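Local coordinates for beta-phenylalanine aminotransferase (Variovorax paradoxus, PDB 4AO9), which probably catalyses the pyridoxal-5'-phosphate-dependent transfer of the amino group of beta-phenylalanine to a keto acid, as a class-III aminotransferase, at residues Arg35-Ala40 / Leu64-Phe69; Asn41-Arg46 / Asp83-Arg88; Arg170-Phe175 / Ile221-Val226; Leu184-Arg189 / Phe199-Tyr204. One frame throughout, in Å; residues are numbered along the deposited sequence.

Contact 1 (Arg35-Ala40 / Leu64-Phe69); sequences RRFTDA and LFYAPF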
# COMPACT_ATOMS: atom_id res chain seq x y z
N ARG A 35 32.61 15.92 -5.37
CA ARG A 35 33.83 15.15 -5.60
C ARG A 35 34.25 14.35 -4.37
O ARG A 35 34.57 13.16 -4.48
CB ARG A 35 34.98 16.04 -6.06
CG ARG A 35 36.23 15.24 -6.41
CD ARG A 35 37.49 16.09 -6.53
NE ARG A 35 37.84 16.80 -5.29
CZ ARG A 35 38.30 16.23 -4.18
NH1 ARG A 35 38.45 14.92 -4.10
NH2 ARG A 35 38.59 16.99 -3.13
N ARG A 36 34.27 15.00 -3.21
CA ARG A 36 34.67 14.34 -1.98
C ARG A 36 33.71 13.20 -1.63
O ARG A 36 34.14 12.11 -1.24
CB ARG A 36 34.77 15.36 -0.83
CG ARG A 36 36.04 16.22 -0.88
CD ARG A 36 36.18 17.12 0.36
NE ARG A 36 35.32 18.30 0.30
CZ ARG A 36 34.14 18.41 0.92
NH1 ARG A 36 33.67 17.42 1.66
NH2 ARG A 36 33.44 19.53 0.79
N PHE A 37 32.41 13.46 -1.79
CA PHE A 37 31.38 12.44 -1.57
C PHE A 37 31.59 11.25 -2.50
O PHE A 37 31.58 10.09 -2.06
CB PHE A 37 30.00 13.08 -1.76
CG PHE A 37 28.86 12.09 -1.76
CD1 PHE A 37 28.25 11.70 -0.56
CD2 PHE A 37 28.40 11.55 -2.95
CE1 PHE A 37 27.20 10.79 -0.56
CE2 PHE A 37 27.36 10.63 -2.96
CZ PHE A 37 26.75 10.25 -1.76
N THR A 38 31.81 11.53 -3.79
CA THR A 38 32.03 10.48 -4.78
C THR A 38 33.28 9.65 -4.46
O THR A 38 33.22 8.42 -4.46
CB THR A 38 32.15 11.09 -6.20
OG1 THR A 38 30.91 11.72 -6.55
CG2 THR A 38 32.47 10.02 -7.24
N ASP A 39 34.40 10.32 -4.18
CA ASP A 39 35.67 9.62 -3.93
C ASP A 39 35.62 8.74 -2.69
O ASP A 39 36.26 7.69 -2.66
CB ASP A 39 36.82 10.62 -3.80
CG ASP A 39 37.12 11.34 -5.11
OD1 ASP A 39 36.58 10.94 -6.16
OD2 ASP A 39 37.90 12.32 -5.07
N ALA A 40 34.84 9.16 -1.70
CA ALA A 40 34.75 8.46 -0.42
C ALA A 40 33.78 7.29 -0.45
O ALA A 40 33.80 6.46 0.47
CB ALA A 40 34.35 9.44 0.68
N LEU A 64 14.47 9.25 -1.76
CA LEU A 64 15.74 8.61 -1.43
C LEU A 64 16.82 8.93 -2.45
O LEU A 64 17.99 8.70 -2.19
CB LEU A 64 15.58 7.09 -1.32
CG LEU A 64 14.59 6.55 -0.28
CD1 LEU A 64 14.66 5.03 -0.28
CD2 LEU A 64 14.84 7.12 1.13
N PHE A 65 16.44 9.45 -3.62
CA PHE A 65 17.46 9.84 -4.58
C PHE A 65 17.99 11.24 -4.31
O PHE A 65 17.23 12.18 -4.06
CB PHE A 65 16.96 9.79 -6.02
CG PHE A 65 18.03 10.17 -7.01
CD1 PHE A 65 18.21 11.50 -7.38
CD2 PHE A 65 18.89 9.21 -7.52
CE1 PHE A 65 19.23 11.86 -8.27
CE2 PHE A 65 19.92 9.56 -8.41
CZ PHE A 65 20.08 10.90 -8.77
N TYR A 66 19.31 11.38 -4.37
CA TYR A 66 19.95 12.69 -4.43
C TYR A 66 21.20 12.61 -5.29
O TYR A 66 21.80 11.53 -5.44
CB TYR A 66 20.27 13.25 -3.03
CG TYR A 66 20.96 12.25 -2.13
CD1 TYR A 66 20.21 11.38 -1.33
CD2 TYR A 66 22.36 12.18 -2.06
CE1 TYR A 66 20.82 10.45 -0.51
CE2 TYR A 66 22.98 11.24 -1.22
CZ TYR A 66 22.20 10.38 -0.45
OH TYR A 66 22.80 9.46 0.39
N ALA A 67 21.59 13.75 -5.86
CA ALA A 67 22.79 13.83 -6.68
C ALA A 67 24.05 13.92 -5.81
O ALA A 67 23.98 14.42 -4.68
CB ALA A 67 22.69 15.02 -7.62
N PRO A 68 25.20 13.44 -6.31
CA PRO A 68 25.37 12.83 -7.63
C PRO A 68 24.80 11.41 -7.73
O PRO A 68 24.43 10.97 -8.82
CB PRO A 68 26.89 12.84 -7.82
CG PRO A 68 27.45 12.80 -6.45
CD PRO A 68 26.48 13.58 -5.59
N PHE A 69 24.71 10.73 -6.58
CA PHE A 69 24.05 9.43 -6.44
C PHE A 69 23.81 9.21 -4.95
O PHE A 69 24.53 9.77 -4.13
CB PHE A 69 24.91 8.28 -7.00
CG PHE A 69 26.27 8.18 -6.37
CD1 PHE A 69 27.35 8.90 -6.89
CD2 PHE A 69 26.48 7.39 -5.24
CE1 PHE A 69 28.60 8.82 -6.30
CE2 PHE A 69 27.74 7.32 -4.63
CZ PHE A 69 28.81 8.04 -5.17
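Phe37, near the C-terminal end of helix 23-40, drives its ring into the loop 64-69, against Tyr66, Pro68 and Phe69; this is apolar helix-on-loop packing in the N-terminal part of a class-III aminotransferase. Its CE2 sits over one face of the Phe69 ring, off-centre toward the rim, 3.7 Å from Phe69 CZ. The two rings are neither stacked nor perpendicular: their planes make 47°, with centroids 5.0 Å apart. Along its own edge, Phe37 CE2 also approaches the carbonyl Phe69 O at 3.2 Å. Further along the ring, Phe37 CZ lies 3.9 Å from Tyr66 CE2, at the edge of the tyrosine ring, while CD2 touches Pro68 CG and CD. With CG opposite the backbone N (chi1 172°), the Phe37 ring points across to the loop. An alanine here is likely to open a gap between helix and loop, leaving the face of Phe69 and the edge of Tyr66 without the ring that now packs on them. Farther out, Phe406 and Leu409 of helix 398-410 also pack on Phe37, and Tyr66 is anchored by the hydrogen bond of its OH to Leu71 N. The peptide bond before Pro68 is cis. Beside that proline, Thr38 OG1, hydrogen-bonded to Tyr34 O, lies 3.6 Å from Pro68 CG and 3.7 Å from Phe69 CE1.

Contact 2 (Asn41-Arg46 / Asp83-Arg88); sequences NPASQR and DADGHR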
# COMPACT_ATOMS: atom_id res chain seq x y z
N ASN A 41 32.95 7.20 -1.49
CA ASN A 41 31.88 6.20 -1.55
C ASN A 41 31.84 5.36 -2.83
O ASN A 41 30.80 5.27 -3.50
CB ASN A 41 30.53 6.87 -1.25
CG ASN A 41 30.45 7.37 0.16
OD1 ASN A 41 30.31 6.59 1.09
ND2 ASN A 41 30.61 8.68 0.34
N PRO A 42 32.97 4.70 -3.17
CA PRO A 42 32.98 3.94 -4.42
C PRO A 42 32.05 2.73 -4.46
O PRO A 42 31.52 2.39 -5.53
CB PRO A 42 34.45 3.48 -4.55
CG PRO A 42 35.01 3.59 -3.18
CD PRO A 42 34.31 4.73 -2.53
N ALA A 43 31.86 2.07 -3.32
CA ALA A 43 30.96 0.93 -3.27
C ALA A 43 29.51 1.39 -3.51
O ALA A 43 28.77 0.73 -4.26
CB ALA A 43 31.09 0.18 -1.96
N SER A 44 29.12 2.51 -2.92
CA SER A 44 27.78 3.05 -3.21
C SER A 44 27.64 3.46 -4.67
O SER A 44 26.58 3.28 -5.27
CB SER A 44 27.40 4.20 -2.28
OG SER A 44 26.95 3.69 -1.03
N GLN A 45 28.71 3.98 -5.26
CA GLN A 45 28.62 4.36 -6.66
C GLN A 45 28.46 3.13 -7.56
O GLN A 45 27.63 3.14 -8.47
CB GLN A 45 29.82 5.21 -7.11
CG GLN A 45 29.60 5.80 -8.51
CD GLN A 45 30.65 6.80 -8.93
OE1 GLN A 45 31.82 6.66 -8.58
NE2 GLN A 45 30.24 7.81 -9.67
N ARG A 46 29.26 2.09 -7.31
CA ARG A 46 29.15 0.82 -8.03
C ARG A 46 27.74 0.25 -7.94
O ARG A 46 27.16 -0.19 -8.93
CB ARG A 46 30.16 -0.19 -7.45
CG ARG A 46 30.22 -1.55 -8.14
CD ARG A 46 31.31 -2.44 -7.52
NE ARG A 46 32.48 -1.67 -7.10
CZ ARG A 46 32.95 -1.59 -5.85
NH1 ARG A 46 32.37 -2.26 -4.87
NH2 ARG A 46 34.01 -0.84 -5.60
N ASP A 83 26.80 2.80 5.74
CA ASP A 83 26.70 2.69 4.29
C ASP A 83 27.54 1.55 3.69
O ASP A 83 28.26 0.84 4.42
CB ASP A 83 26.96 4.05 3.60
CG ASP A 83 28.39 4.54 3.76
OD1 ASP A 83 29.31 3.70 3.97
OD2 ASP A 83 28.62 5.76 3.63
N ALA A 84 27.45 1.38 2.38
CA ALA A 84 28.14 0.29 1.68
C ALA A 84 29.66 0.40 1.76
O ALA A 84 30.36 -0.59 1.59
CB ALA A 84 27.67 0.23 0.24
N ASP A 85 30.16 1.60 2.02
CA ASP A 85 31.60 1.82 2.18
C ASP A 85 32.07 1.81 3.64
O ASP A 85 33.23 2.06 3.93
CB ASP A 85 32.00 3.11 1.47
CG ASP A 85 31.91 2.98 -0.03
OD1 ASP A 85 32.91 2.53 -0.64
OD2 ASP A 85 30.83 3.28 -0.59
N GLY A 86 31.15 1.48 4.54
CA GLY A 86 31.48 1.26 5.94
C GLY A 86 31.45 2.46 6.85
O GLY A 86 31.81 2.35 8.02
N HIS A 87 31.03 3.62 6.33
CA HIS A 87 30.87 4.80 7.18
C HIS A 87 29.73 4.59 8.15
O HIS A 87 28.65 4.12 7.76
CB HIS A 87 30.56 6.04 6.34
CG HIS A 87 31.59 6.35 5.31
ND1 HIS A 87 31.31 6.31 3.96
CD2 HIS A 87 32.89 6.71 5.41
CE1 HIS A 87 32.40 6.63 3.28
NE2 HIS A 87 33.37 6.88 4.14
N ARG A 88 29.98 4.93 9.41
CA ARG A 88 28.96 4.85 10.46
C ARG A 88 28.40 6.24 10.73
O ARG A 88 29.15 7.19 10.91
CB ARG A 88 29.56 4.27 11.75
CG ARG A 88 28.53 4.03 12.85
CD ARG A 88 29.20 3.88 14.22
NE ARG A 88 28.22 3.87 15.31
CZ ARG A 88 28.09 2.90 16.21
NH1 ARG A 88 28.90 1.85 16.21
NH2 ARG A 88 27.15 3.00 17.14
O HOH W 1 28.79 4.25 0.77
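Ala43 and Ser44, in the first turn of helix 42-51, run close past Asp85 and Ala84 respectively, with CA atoms 5.6 Å apart in both pairs. Asp85 CG stands beside its backbone N, anti to the carbonyl carbon (chi1 -70°), a setting that turns the carboxylate to the helix start. Ala43 N donates to Asp85 OD1 at 2.9 Å, where the oxygen offers its syn lone pair, and Ser44 N to Asp85 OD2 at 3.0 Å, on the syn side but 19° out of the carboxylate plane. Pro42 CD lies 3.2 Å from Asp85 OD1. The helix start probably stabilises the negative charge. Asp85 belongs to a type I turn, Asp83 to Gly86, at the tip of the beta hairpin of strands 80-83 and 88-91. Asp83 braces this tip: OD1 accepts from His87 N, and OD2 takes His87 ND1 in the imidazole plane at 2.8 Å, while also bonding Tyr89 OH. A water ties both segments, donating to Asn41 OD1 and Asp85 OD2 and accepting from Ser44 OG, which is also hydrogen-bonded to Thr72 N. The Asn41 amide is turned 68° from the His87 ring; its OD1 lies at the ring edge, 3.0 Å from His87 CE1, and its ND2 bonds Phe37 O.

Contact 3 (Arg170-Phe175 / Ile221-Val226); sequences RKIVVF and IAVVLV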
# COMPACT_ATOMS: atom_id res chain seq x y z
N ARG A 170 -18.62 16.15 -4.32
CA ARG A 170 -17.40 15.78 -5.07
C ARG A 170 -16.16 16.62 -4.81
O ARG A 170 -15.05 16.16 -5.09
CB ARG A 170 -17.66 15.82 -6.58
CG ARG A 170 -18.93 15.14 -7.05
CD ARG A 170 -18.88 13.66 -6.78
NE ARG A 170 -17.78 13.02 -7.49
CZ ARG A 170 -17.34 11.80 -7.23
NH1 ARG A 170 -17.90 11.07 -6.27
NH2 ARG A 170 -16.34 11.30 -7.95
N LYS A 171 -16.32 17.85 -4.34
CA LYS A 171 -15.18 18.75 -4.26
C LYS A 171 -14.39 18.53 -2.98
O LYS A 171 -14.96 18.36 -1.90
CB LYS A 171 -15.64 20.20 -4.40
CG LYS A 171 -14.49 21.15 -4.67
CD LYS A 171 -14.96 22.58 -4.92
CE LYS A 171 -15.79 22.73 -6.19
NZ LYS A 171 -15.02 22.51 -7.46
N ILE A 172 -13.06 18.54 -3.10
CA ILE A 172 -12.17 18.28 -1.98
C ILE A 172 -11.26 19.48 -1.77
O ILE A 172 -10.54 19.88 -2.69
CB ILE A 172 -11.31 17.03 -2.25
CG1 ILE A 172 -12.20 15.81 -2.45
CG2 ILE A 172 -10.30 16.82 -1.09
CD1 ILE A 172 -11.45 14.59 -2.99
N VAL A 173 -11.31 20.09 -0.59
CA VAL A 173 -10.39 21.18 -0.25
C VAL A 173 -9.11 20.62 0.36
O VAL A 173 -9.15 19.84 1.30
CB VAL A 173 -11.06 22.18 0.72
CG1 VAL A 173 -10.05 23.21 1.23
CG2 VAL A 173 -12.23 22.89 0.03
N VAL A 174 -8.00 21.02 -0.24
CA VAL A 174 -6.66 20.70 0.26
C VAL A 174 -5.83 21.99 0.27
O VAL A 174 -6.32 23.05 -0.16
CB VAL A 174 -5.95 19.64 -0.62
CG1 VAL A 174 -6.63 18.27 -0.45
CG2 VAL A 174 -5.91 20.07 -2.10
N PHE A 175 -4.60 21.90 0.76
CA PHE A 175 -3.78 23.10 0.92
C PHE A 175 -2.47 23.04 0.19
O PHE A 175 -1.88 21.97 0.04
CB PHE A 175 -3.65 23.47 2.40
CG PHE A 175 -4.98 23.73 3.01
CD1 PHE A 175 -5.75 22.67 3.50
CD2 PHE A 175 -5.55 24.99 2.95
CE1 PHE A 175 -7.05 22.89 3.97
CE2 PHE A 175 -6.83 25.22 3.42
CZ PHE A 175 -7.59 24.17 3.93
N ILE A 221 -18.64 20.97 -1.37
CA ILE A 221 -17.45 20.48 -0.66
C ILE A 221 -17.76 19.27 0.21
O ILE A 221 -18.50 19.38 1.19
CB ILE A 221 -16.76 21.59 0.16
CG1 ILE A 221 -16.26 22.70 -0.79
CG2 ILE A 221 -15.58 21.00 0.95
CD1 ILE A 221 -15.85 23.96 -0.07
N ALA A 222 -17.19 18.13 -0.17
CA ALA A 222 -17.35 16.90 0.59
C ALA A 222 -16.46 16.89 1.81
O ALA A 222 -16.83 16.37 2.87
CB ALA A 222 -17.00 15.69 -0.29
N VAL A 223 -15.26 17.44 1.66
CA VAL A 223 -14.22 17.22 2.65
C VAL A 223 -13.16 18.30 2.58
O VAL A 223 -12.87 18.83 1.50
CB VAL A 223 -13.64 15.77 2.51
CG1 VAL A 223 -13.10 15.53 1.14
CG2 VAL A 223 -12.60 15.47 3.58
N VAL A 224 -12.64 18.66 3.75
CA VAL A 224 -11.46 19.50 3.89
C VAL A 224 -10.39 18.58 4.47
O VAL A 224 -10.57 18.04 5.55
CB VAL A 224 -11.72 20.68 4.86
CG1 VAL A 224 -10.45 21.51 5.02
CG2 VAL A 224 -12.90 21.54 4.35
N LEU A 225 -9.30 18.39 3.73
CA LEU A 225 -8.22 17.47 4.12
C LEU A 225 -6.96 18.28 4.41
O LEU A 225 -6.52 19.08 3.56
CB LEU A 225 -7.97 16.44 3.01
CG LEU A 225 -6.71 15.56 3.16
CD1 LEU A 225 -6.82 14.62 4.35
CD2 LEU A 225 -6.46 14.76 1.89
N VAL A 226 -6.40 18.11 5.60
CA VAL A 226 -5.27 18.95 6.01
C VAL A 226 -4.35 18.23 7.01
O VAL A 226 -4.81 17.45 7.86
CB VAL A 226 -5.78 20.30 6.60
CG1 VAL A 226 -6.50 20.08 7.93
CG2 VAL A 226 -4.65 21.34 6.76
O HOH W 2 -3.96 19.59 2.46
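Val173 and Val224 lie side by side on parallel neighbouring strands, 171-175 and 221-226, in the mixed sheet of the fold type I, PLP-binding domain. Around them the strands are tightly joined. Val173 N donates to Val223 O at 2.9 Å, and Leu225 N reaches Val173 O at 2.8 Å in a bond that is almost straight (177° at the hydrogen). Ile172 CG1 meets Val223 CG1 at 3.7 Å on one face, whereas Val173 CG2 touches Ile221 CD1 on the other. Toward the strand starts, the pairing slips by one residue between Lys171 and Ile172, a beta bulge, yet Ala222 N still bonds Lys171 O at 2.8 Å. The periphery is looser. Exposed Arg170 only grazes Ala222 and packs on Pro196 of the second subunit, and Lys171 turns its amine to a salt bridge with Asp198. At the other end a water takes the place of direct pairing, accepting from Phe175 N and donating to Leu225 O. Phe175 CG is anti to the carbonyl carbon (chi1 -60°), which sends the ring toward Val224 and Val226. Phe175 meets Val224 CG1 at its ring edge (CE1, 3.8 Å), and its CD1 also lies 3.7 Å from Val226 CG2. A serine in place of Phe175 would probably leave both valine methyls without this apolar cover. Backbone bonds thus fix the strand alignment, while the branched side chains contribute apolar packing that has no directional bonds of its own.

Contact 4 (Leu184-Arg189 / Phe199-Tyr204); sequences LGFGAR and FLVLPY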
# COMPACT_ATOMS: atom_id res chain seq x y z
N LEU A 184 -1.30 11.91 -3.98
CA LEU A 184 -2.05 13.00 -3.33
C LEU A 184 -1.14 14.11 -2.84
O LEU A 184 -1.10 14.41 -1.65
CB LEU A 184 -2.89 12.45 -2.17
CG LEU A 184 -4.03 11.47 -2.50
CD1 LEU A 184 -4.52 10.83 -1.21
CD2 LEU A 184 -5.18 12.17 -3.22
N GLY A 185 -0.44 14.76 -3.77
CA GLY A 185 0.52 15.81 -3.45
C GLY A 185 0.16 17.11 -4.12
O GLY A 185 -0.41 17.11 -5.22
N PHE A 186 0.46 18.22 -3.45
CA PHE A 186 0.09 19.55 -3.93
C PHE A 186 1.21 20.55 -3.76
O PHE A 186 1.83 20.60 -2.70
CB PHE A 186 -1.18 20.01 -3.21
CG PHE A 186 -2.30 19.03 -3.36
CD1 PHE A 186 -3.14 19.08 -4.46
CD2 PHE A 186 -2.45 17.98 -2.43
CE1 PHE A 186 -4.12 18.11 -4.64
CE2 PHE A 186 -3.43 17.03 -2.60
CZ PHE A 186 -4.27 17.08 -3.71
N GLY A 187 1.48 21.29 -4.83
CA GLY A 187 2.25 22.53 -4.75
C GLY A 187 1.19 23.60 -4.66
O GLY A 187 0.30 23.51 -3.80
N ALA A 188 1.24 24.59 -5.55
CA ALA A 188 0.13 25.52 -5.75
C ALA A 188 -1.04 24.84 -6.48
O ALA A 188 -2.19 25.26 -6.37
CB ALA A 188 0.59 26.76 -6.51
N ARG A 189 -0.71 23.78 -7.23
CA ARG A 189 -1.67 23.00 -7.99
C ARG A 189 -1.43 21.52 -7.68
O ARG A 189 -0.40 21.18 -7.12
CB ARG A 189 -1.47 23.25 -9.48
CG ARG A 189 -1.70 24.70 -9.92
CD ARG A 189 -1.28 24.91 -11.37
NE ARG A 189 -1.90 23.93 -12.27
CZ ARG A 189 -2.91 24.18 -13.09
NH1 ARG A 189 -3.44 25.40 -13.16
NH2 ARG A 189 -3.40 23.21 -13.85
N PHE A 199 -10.09 18.73 -6.86
CA PHE A 199 -9.41 19.43 -5.78
C PHE A 199 -9.49 20.94 -5.89
O PHE A 199 -9.19 21.50 -6.96
CB PHE A 199 -7.93 19.03 -5.73
CG PHE A 199 -7.69 17.62 -5.28
CD1 PHE A 199 -7.97 17.23 -3.98
CD2 PHE A 199 -7.14 16.68 -6.16
CE1 PHE A 199 -7.73 15.92 -3.55
CE2 PHE A 199 -6.91 15.37 -5.74
CZ PHE A 199 -7.19 15.00 -4.45
N LEU A 200 -9.85 21.59 -4.78
CA LEU A 200 -9.73 23.04 -4.64
C LEU A 200 -8.55 23.31 -3.70
O LEU A 200 -8.61 22.96 -2.51
CB LEU A 200 -11.02 23.63 -4.07
CG LEU A 200 -11.01 25.10 -3.67
CD1 LEU A 200 -10.66 26.01 -4.86
CD2 LEU A 200 -12.35 25.49 -3.10
N VAL A 201 -7.49 23.90 -4.24
CA VAL A 201 -6.24 24.07 -3.50
C VAL A 201 -6.16 25.49 -2.95
O VAL A 201 -6.16 26.47 -3.72
CB VAL A 201 -4.99 23.78 -4.40
CG1 VAL A 201 -3.71 23.86 -3.56
CG2 VAL A 201 -5.11 22.42 -5.08
N LEU A 202 -6.10 25.59 -1.63
CA LEU A 202 -6.12 26.87 -0.93
C LEU A 202 -4.80 27.08 -0.20
O LEU A 202 -4.09 26.13 0.09
CB LEU A 202 -7.29 26.89 0.07
CG LEU A 202 -8.70 26.75 -0.50
CD1 LEU A 202 -9.75 26.86 0.61
CD2 LEU A 202 -8.98 27.77 -1.60
N PRO A 203 -4.47 28.34 0.13
CA PRO A 203 -3.20 28.57 0.81
C PRO A 203 -3.18 28.06 2.25
O PRO A 203 -4.09 28.34 3.03
CB PRO A 203 -3.05 30.10 0.79
CG PRO A 203 -4.13 30.60 -0.10
CD PRO A 203 -5.20 29.59 -0.16
N TYR A 204 -2.14 27.32 2.62
CA TYR A 204 -1.98 26.89 4.01
C TYR A 204 -1.84 28.10 4.94
O TYR A 204 -1.20 29.09 4.59
CB TYR A 204 -0.76 25.99 4.15
CG TYR A 204 -0.72 25.15 5.41
CD1 TYR A 204 -1.62 24.10 5.62
CD2 TYR A 204 0.25 25.38 6.38
CE1 TYR A 204 -1.55 23.31 6.76
CE2 TYR A 204 0.33 24.60 7.53
CZ TYR A 204 -0.57 23.56 7.71
OH TYR A 204 -0.51 22.77 8.83
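Chi1 values of -55° at Phe186 and -70° at Phe199 place CG of each anti to its carbonyl carbon, beside the backbone N, and with that setting the two side chains cross at about a right angle. The result is a T-shaped stack: the edge of Phe186 points at the face of Phe199, with planes at 72° and centroids 4.7 Å apart. Phe186 CZ stands over the centre of the Phe199 ring, 3.5 Å above its plane, and CE1 lies 3.7 Å from Phe199 CG. Leu184 reaches the far tip of that ring, its CD2 lying 3.7 Å from Phe199 CZ. Structurally, a helix-free connection between the parallel neighbours 171-175 and 198-202 folds back here on the second of them, within this chain an outermost strand of the seven-stranded sheet. The same connection carries Tyr179, His180 and Gly181 of the PLP pocket; Phe186 packs on His180, and the Leu184 side chain is about 7 Å from the bound PLP, so the contact lies near the cofactor site. Val201, two residues on from Phe199 and on the same side of the strand, continues the contact. Its CG2 meets Phe186 CD1 at 3.9 Å, while CG1 approaches Ala188 O at 3.5 Å, near the more exposed end of the loop.

Contacts 1 and 2 adjoin, their centres 10 Å apart, and pack helix 23-40 on loop 64-69 and helix 42-51 on the hairpin turn 83-88; Phe69 of contact 1 packs on Gln45 of contact 2. Yet one is buried and aromatic, the other partly buried and held by a carboxylate and a water. Contacts 3 and 4 form a second pair on one side of the chain's centre; the centre of contact 3 is about 40 Å from that of contact 1, across it. They share the seven-stranded sheet: Ile172 O and Val174 O probably bond Leu200 N and Leu202 N. Contact 3 is core backbone pairing, whereas contact 4, nested within its loop, relies on side-chain packing at the sheet's margin.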